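Local coordinates for F5/8 type C domain protein (Bacteroides ovatus, PDB 4ZRX) that is a putative alpha-L-fucosidase, probably hydrolysing alpha-L-fucosides with a TIM-barrel domain and carrying a C-terminal F5/8 type C domain that may bind sugar, at residues Asp471-Arg477 and Asn578-Val584; Pro487-Gly493 and Arg559-Glu564. One frame throughout, in Å; residues are numbered along the deposited sequence.

Both contacts lie in the C-terminal F5/8 type C domain, and interaction 2 is nested in the chain loop that interaction 1 closes. Their centres are about 12 Å apart. Interaction 2 pairs two neighbouring strands of the five-stranded antiparallel sheet through regular backbone bonds. Interaction 1 ties a loop to the last strand of the facing sheet, and side-chain amides and an arginine do most of the bonding. Both are partly buried. They meet in the core between the sheets: Ile580 CG1 is 3.7 Å from Leu488 CD2, and Val582 CG1 is 3.9 Å from Ile561 CD1. The charged groups of interaction 2 sit at the strand ends and on the other face.

Interaction 1: residues Asp471-Arg477 and Asn578-Val584; sequences DWNNLPR and NEIGVMV
This is a loop-to-strand contact that fastens the loop 471-477 along strand 580-584, the last strand of the F5/8 type C domain. The loop is extended at Asn473 (phi/psi -138/119) and has no regular secondary structure from Asp471 to Pro476. Asn473 CA lies 4.4 Å from Gly581 CA, and Asn474 CA lies 5.5 Å from Met583 CA. One bond is purely backbone: Asn474 N donates to Val582 O at 3.0 Å. Asn473 (chi1 t) accepts from Val582 N on OD1, also at 3.0 Å. Asn474 (chi1 p) uses its whole amide on Val584: Val584 N donates to Asn474 OD1 at 2.8 Å, and Asn474 ND2 donates to Val584 O at 2.9 Å. The loop thus follows one edge of the strand, while strand 495-503 pairs with the other. This brings the start and end of the beta-sandwich domain together, as in discoidin-type folds. Arg477 reaches back with an extended chain, and NH2 and NE donate to Ile580 O at 2.8 and 3.1 Å. Its guanidinium also forms a salt bridge with Glu470. The Trp472 ring (chi1 p) sets its edge against the strand, with CZ3 3.7 Å from Gly581 N. A CB on Gly581 would clash with this ring. Leu475 CB packs 4.0 Å from Val582 CG2 and 4.1 Å from Val584 CG2.

Interaction 2: residues Pro487-Gly493 and Arg559-Glu564; sequences PLTIDLG and RFIKLE. With EDO (1,2-ethanediol), chain E.
Strands 488-492 and 560-564 are antiparallel neighbours in the five-stranded sheet of the F5/8 type C beta-sandwich. Their axes approach to 4.7 Å at 163°. Ile490 faces Ile561 in a hydrogen-bonded pair: Ile490 N donates to Ile561 O at 2.9 Å, and Ile561 N to Ile490 O at 2.8 Å. Leu563 N donates to Leu488 O at 3.0 Å, and Leu492 N to Arg559 O at 2.8 Å. Beside Pro487, 1,2-ethanediol, probably from the crystallisation liquor, bridges the strands: its O1 accepts from Leu488 N (2.9 Å) and donates to Leu563 O (2.7 Å). Thr489 OG1 (chi1 m) donates to Pro487 O at 2.7 Å. Ile490 and Ile561 point into the core. Arg559 and Phe560 form a classic beta bulge opposite Ser523. At the corner, Asp491 OD1 accepts from Gly493 N at 2.8 Å in an Asx turn and forms a salt bridge with Arg559 NE at 2.7 Å; Arg559 NH2 donates to Asp491 OD2 at 3.3 Å.

Interaction 1: residues Asp471-Arg477 and Asn578-Val584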
loop_
_atom_site.group_PDB
_atom_site.type_symbol
_atom_site.label_atom_id
_atom_site.label_comp_id
_atom_site.label_asym_id
_atom_site.label_seq_id
_atom_site.Cartn_x
_atom_site.Cartn_y
_atom_site.Cartn_z
ATOM N N ASP A 471 -23.828 11.563 5.678
ATOM C CA ASP A 471 -24.523 12.835 5.790
ATOM C C ASP A 471 -25.994 12.650 6.158
ATOM O O ASP A 471 -26.623 13.609 6.558
ATOM C CB ASP A 471 -24.374 13.644 4.498
ATOM C CG ASP A 471 -22.919 14.044 4.224
ATOM O OD1 ASP A 471 -22.062 14.050 5.177
ATOM O OD2 ASP A 471 -22.635 14.345 3.038
ATOM N N TRP A 472 -26.487 11.412 6.076
ATOM C CA TRP A 472 -27.881 11.042 6.393
ATOM C C TRP A 472 -28.075 10.443 7.813
ATOM O O TRP A 472 -29.226 10.064 8.196
ATOM C CB TRP A 472 -28.405 10.060 5.325
ATOM C CG TRP A 472 -27.437 8.975 4.935
ATOM C CD1 TRP A 472 -26.550 9.017 3.904
ATOM C CD2 TRP A 472 -27.265 7.691 5.565
ATOM N NE1 TRP A 472 -25.807 7.857 3.866
ATOM C CE2 TRP A 472 -26.237 7.016 4.860
ATOM C CE3 TRP A 472 -27.870 7.055 6.660
ATOM C CZ2 TRP A 472 -25.809 5.734 5.199
ATOM C CZ3 TRP A 472 -27.456 5.768 7.003
ATOM C CH2 TRP A 472 -26.406 5.120 6.277
ATOM N N ASN A 473 -27.000 10.386 8.611
ATOM C CA ASN A 473 -27.099 9.951 10.013
ATOM C C ASN A 473 -26.239 10.864 10.845
ATOM O O ASN A 473 -25.013 10.931 10.615
ATOM C CB ASN A 473 -26.630 8.512 10.195
ATOM C CG ASN A 473 -26.776 8.020 11.649
ATOM O OD1 ASN A 473 -27.876 8.028 12.202
ATOM N ND2 ASN A 473 -25.685 7.579 12.255
ATOM N N ASN A 474 -26.844 11.573 11.796
ATOM C CA ASN A 474 -26.079 12.475 12.657
ATOM C C ASN A 474 -26.130 12.085 14.135
ATOM O O ASN A 474 -25.736 12.867 14.987
ATOM C CB ASN A 474 -26.531 13.925 12.454
ATOM C CG ASN A 474 -27.915 14.184 13.020
ATOM O OD1 ASN A 474 -28.643 13.229 13.389
ATOM N ND2 ASN A 474 -28.291 15.455 13.090
ATOM N N LEU A 475 -26.589 10.870 14.424
ATOM C CA LEU A 475 -26.554 10.313 15.786
ATOM C C LEU A 475 -25.645 9.076 15.744
ATOM O O LEU A 475 -26.061 8.023 15.221
ATOM C CB LEU A 475 -27.964 9.936 16.277
ATOM C CG LEU A 475 -28.050 9.610 17.782
ATOM C CD1 LEU A 475 -27.695 10.824 18.636
ATOM C CD2 LEU A 475 -29.455 9.147 18.126
ATOM N N PRO A 476 -24.400 9.207 16.271
ATOM C CA PRO A 476 -23.461 8.083 16.078
ATOM C C PRO A 476 -24.041 6.783 16.652
ATOM O O PRO A 476 -24.662 6.798 17.730
ATOM C CB PRO A 476 -22.190 8.518 16.842
ATOM C CG PRO A 476 -22.272 10.021 16.946
ATOM C CD PRO A 476 -23.757 10.379 16.915
ATOM N N ARG A 477 -23.865 5.688 15.916
ATOM C CA ARG A 477 -24.450 4.403 16.321
ATOM C C ARG A 477 -23.777 3.800 17.554
ATOM O O ARG A 477 -24.349 2.897 18.178
ATOM C CB ARG A 477 -24.394 3.379 15.187
ATOM C CG ARG A 477 -25.087 3.852 13.939
ATOM C CD ARG A 477 -25.318 2.750 12.954
ATOM N NE ARG A 477 -25.923 3.314 11.751
ATOM C CZ ARG A 477 -25.278 4.011 10.802
ATOM N NH1 ARG A 477 -23.947 4.238 10.884
ATOM N NH2 ARG A 477 -25.969 4.487 9.752
ATOM N N ASN A 578 -26.697 -0.967 10.959
ATOM C CA ASN A 578 -25.793 -0.129 10.156
ATOM C C ASN A 578 -26.416 0.372 8.845
ATOM O O ASN A 578 -25.832 1.263 8.216
ATOM C CB ASN A 578 -24.453 -0.860 9.852
ATOM C CG ASN A 578 -23.434 -0.776 11.012
ATOM O OD1 ASN A 578 -23.484 0.115 11.867
ATOM N ND2 ASN A 578 -22.484 -1.712 11.027
ATOM N N GLU A 579 -27.582 -0.181 8.449
ATOM C CA GLU A 579 -28.326 0.285 7.271
ATOM C C GLU A 579 -29.385 1.343 7.617
ATOM O O GLU A 579 -30.153 1.719 6.733
ATOM C CB GLU A 579 -29.039 -0.901 6.616
ATOM C CG GLU A 579 -28.010 -1.996 6.167
ATOM C CD GLU A 579 -28.688 -3.182 5.517
ATOM O OE1 GLU A 579 -29.554 -3.805 6.144
ATOM O OE2 GLU A 579 -28.334 -3.511 4.359
ATOM N N ILE A 580 -29.503 1.709 8.893
ATOM C CA ILE A 580 -30.449 2.698 9.305
ATOM C C ILE A 580 -29.692 3.937 9.726
ATOM O O ILE A 580 -28.648 3.829 10.384
ATOM C CB ILE A 580 -31.281 2.153 10.486
ATOM C CG1 ILE A 580 -32.104 0.936 10.039
ATOM C CG2 ILE A 580 -32.131 3.248 11.071
ATOM C CD1 ILE A 580 -33.117 1.228 8.964
ATOM N N GLY A 581 -30.208 5.109 9.350
ATOM C CA GLY A 581 -29.738 6.396 9.891
ATOM C C GLY A 581 -30.935 7.211 10.358
ATOM O O GLY A 581 -32.091 6.931 10.011
ATOM N N VAL A 582 -30.639 8.233 11.148
ATOM C CA VAL A 582 -31.613 9.210 11.550
ATOM C C VAL A 582 -30.973 10.608 11.554
ATOM O O VAL A 582 -29.738 10.736 11.741
ATOM C CB VAL A 582 -32.196 8.870 12.972
ATOM C CG1 VAL A 582 -32.865 7.496 12.989
ATOM C CG2 VAL A 582 -31.119 8.950 14.100
HETATM N N MSE A 583 -31.824 11.634 11.422
HETATM C CA MSE A 583 -31.414 13.003 11.558
HETATM C C MSE A 583 -32.126 13.590 12.742
HETATM O O MSE A 583 -33.364 13.661 12.771
HETATM C CB MSE A 583 -31.692 13.818 10.301
HETATM C CG MSE A 583 -30.864 13.356 9.104
HETATM SE SE MSE A 583 -28.906 13.679 9.330
HETATM C CE MSE A 583 -28.931 15.648 9.265
ATOM N N VAL A 584 -31.316 13.941 13.733
ATOM C CA VAL A 584 -31.750 14.638 14.941
ATOM C C VAL A 584 -31.718 16.151 14.664
ATOM O O VAL A 584 -30.783 16.664 14.032
ATOM C CB VAL A 584 -30.799 14.280 16.113
ATOM C CG1 VAL A 584 -31.054 15.150 17.369
ATOM C CG2 VAL A 584 -30.931 12.809 16.439
#

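Interaction 2: residues Pro487-Gly493 and Arg559-Glu564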
loop_
_atom_site.group_PDB
_atom_site.type_symbol
_atom_site.label_atom_id
_atom_site.label_comp_id
_atom_site.label_asym_id
_atom_site.label_seq_id
_atom_site.Cartn_x
_atom_site.Cartn_y
_atom_site.Cartn_z
ATOM N N PRO A 487 -38.724 -7.629 13.808
ATOM C CA PRO A 487 -38.364 -6.428 13.070
ATOM C C PRO A 487 -37.232 -5.673 13.771
ATOM O O PRO A 487 -37.177 -5.582 15.021
ATOM C CB PRO A 487 -39.671 -5.588 13.070
ATOM C CG PRO A 487 -40.576 -6.212 14.154
ATOM C CD PRO A 487 -40.117 -7.632 14.302
ATOM N N LEU A 488 -36.291 -5.179 12.969
ATOM C CA LEU A 488 -35.192 -4.410 13.510
ATOM C C LEU A 488 -35.727 -3.358 14.481
ATOM O O LEU A 488 -36.502 -2.507 14.074
ATOM C CB LEU A 488 -34.430 -3.735 12.372
ATOM C CG LEU A 488 -33.226 -2.947 12.855
ATOM C CD1 LEU A 488 -32.152 -3.812 13.595
ATOM C CD2 LEU A 488 -32.633 -2.333 11.603
ATOM N N THR A 489 -35.328 -3.455 15.749
ATOM C CA THR A 489 -35.731 -2.532 16.788
ATOM C C THR A 489 -34.498 -2.014 17.514
ATOM O O THR A 489 -33.611 -2.797 17.924
ATOM C CB THR A 489 -36.737 -3.250 17.780
ATOM O OG1 THR A 489 -37.809 -3.885 17.058
ATOM C CG2 THR A 489 -37.327 -2.277 18.797
ATOM N N ILE A 490 -34.436 -0.704 17.671
ATOM C CA ILE A 490 -33.219 -0.022 18.079
ATOM C C ILE A 490 -33.527 1.010 19.173
ATOM O O ILE A 490 -34.417 1.831 19.029
ATOM C CB ILE A 490 -32.548 0.727 16.883
ATOM C CG1 ILE A 490 -32.149 -0.242 15.760
ATOM C CG2 ILE A 490 -31.332 1.550 17.361
ATOM C CD1 ILE A 490 -31.916 0.457 14.392
ATOM N N ASP A 491 -32.764 0.934 20.256
ATOM C CA ASP A 491 -32.742 1.935 21.292
ATOM C C ASP A 491 -31.657 2.928 20.892
ATOM O O ASP A 491 -30.473 2.568 20.867
ATOM C CB ASP A 491 -32.413 1.236 22.638
ATOM C CG ASP A 491 -32.249 2.196 23.800
ATOM O OD1 ASP A 491 -32.181 3.424 23.601
ATOM O OD2 ASP A 491 -32.168 1.714 24.954
ATOM N N LEU A 492 -32.034 4.160 20.609
ATOM C CA LEU A 492 -31.049 5.156 20.161
ATOM C C LEU A 492 -30.146 5.709 21.268
ATOM O O LEU A 492 -29.182 6.410 20.965
ATOM C CB LEU A 492 -31.760 6.314 19.458
ATOM C CG LEU A 492 -32.567 5.929 18.205
ATOM C CD1 LEU A 492 -33.380 7.135 17.722
ATOM C CD2 LEU A 492 -31.684 5.403 17.108
ATOM N N GLY A 493 -30.484 5.441 22.538
ATOM C CA GLY A 493 -29.582 5.721 23.661
ATOM C C GLY A 493 -29.962 6.966 24.442
ATOM O O GLY A 493 -29.531 7.121 25.587
ATOM N N ARG A 559 -37.159 7.564 21.434
ATOM C CA ARG A 559 -36.069 6.910 22.157
ATOM C C ARG A 559 -35.732 5.614 21.446
ATOM O O ARG A 559 -34.547 5.279 21.304
ATOM C CB ARG A 559 -36.470 6.642 23.609
ATOM C CG ARG A 559 -35.536 5.722 24.435
ATOM C CD ARG A 559 -34.177 6.317 24.583
ATOM N NE ARG A 559 -33.220 5.357 25.132
ATOM C CZ ARG A 559 -32.660 5.426 26.337
ATOM N NH1 ARG A 559 -32.923 6.425 27.186
ATOM N NH2 ARG A 559 -31.790 4.486 26.689
ATOM N N PHE A 560 -36.772 4.874 21.045
ATOM C CA PHE A 560 -36.643 3.613 20.327
ATOM C C PHE A 560 -37.237 3.799 18.943
ATOM O O PHE A 560 -38.168 4.568 18.778
ATOM C CB PHE A 560 -37.389 2.463 21.032
ATOM C CG PHE A 560 -36.890 2.160 22.443
ATOM C CD1 PHE A 560 -37.319 2.933 23.530
ATOM C CD2 PHE A 560 -36.058 1.064 22.691
ATOM C CE1 PHE A 560 -36.874 2.652 24.853
ATOM C CE2 PHE A 560 -35.623 0.765 24.014
ATOM C CZ PHE A 560 -36.034 1.567 25.088
ATOM N N ILE A 561 -36.690 3.102 17.947
ATOM C CA ILE A 561 -37.285 3.080 16.615
ATOM C C ILE A 561 -37.418 1.649 16.201
ATOM O O ILE A 561 -36.705 0.788 16.696
ATOM C CB ILE A 561 -36.486 3.878 15.557
ATOM C CG1 ILE A 561 -35.067 3.287 15.355
ATOM C CG2 ILE A 561 -36.395 5.336 15.989
ATOM C CD1 ILE A 561 -34.227 4.094 14.331
ATOM N N LYS A 562 -38.307 1.403 15.266
ATOM C CA LYS A 562 -38.581 0.062 14.760
ATOM C C LYS A 562 -38.953 0.141 13.293
ATOM O O LYS A 562 -39.788 0.963 12.906
ATOM C CB LYS A 562 -39.726 -0.612 15.562
ATOM C CG LYS A 562 -40.197 -1.955 15.000
ATOM C CD LYS A 562 -41.183 -2.684 15.918
ATOM C CE LYS A 562 -42.493 -1.953 15.984
ATOM N NZ LYS A 562 -43.541 -2.695 16.723
ATOM N N LEU A 563 -38.359 -0.719 12.474
ATOM C CA LEU A 563 -38.720 -0.820 11.057
ATOM C C LEU A 563 -39.268 -2.204 10.785
ATOM O O LEU A 563 -38.535 -3.182 10.976
ATOM C CB LEU A 563 -37.507 -0.539 10.138
ATOM C CG LEU A 563 -37.808 -0.477 8.630
ATOM C CD1 LEU A 563 -38.538 0.822 8.235
ATOM C CD2 LEU A 563 -36.550 -0.640 7.763
ATOM N N GLU A 564 -40.538 -2.285 10.376
ATOM C CA GLU A 564 -41.162 -3.506 9.869
ATOM C C GLU A 564 -41.114 -3.428 8.355
ATOM O O GLU A 564 -41.537 -2.445 7.780
ATOM C CB GLU A 564 -42.615 -3.663 10.363
ATOM C CG GLU A 564 -42.678 -3.881 11.895
ATOM C CD GLU A 564 -44.097 -4.068 12.498
ATOM O OE1 GLU A 564 -45.076 -4.149 11.714
ATOM O OE2 GLU A 564 -44.210 -4.138 13.761
HETATM C C1 EDO E . -37.179 -5.790 8.920
HETATM O O1 EDO E . -36.870 -5.174 10.175
HETATM C C2 EDO E . -38.185 -6.927 9.080
HETATM O O2 EDO E . -39.408 -6.397 9.594
#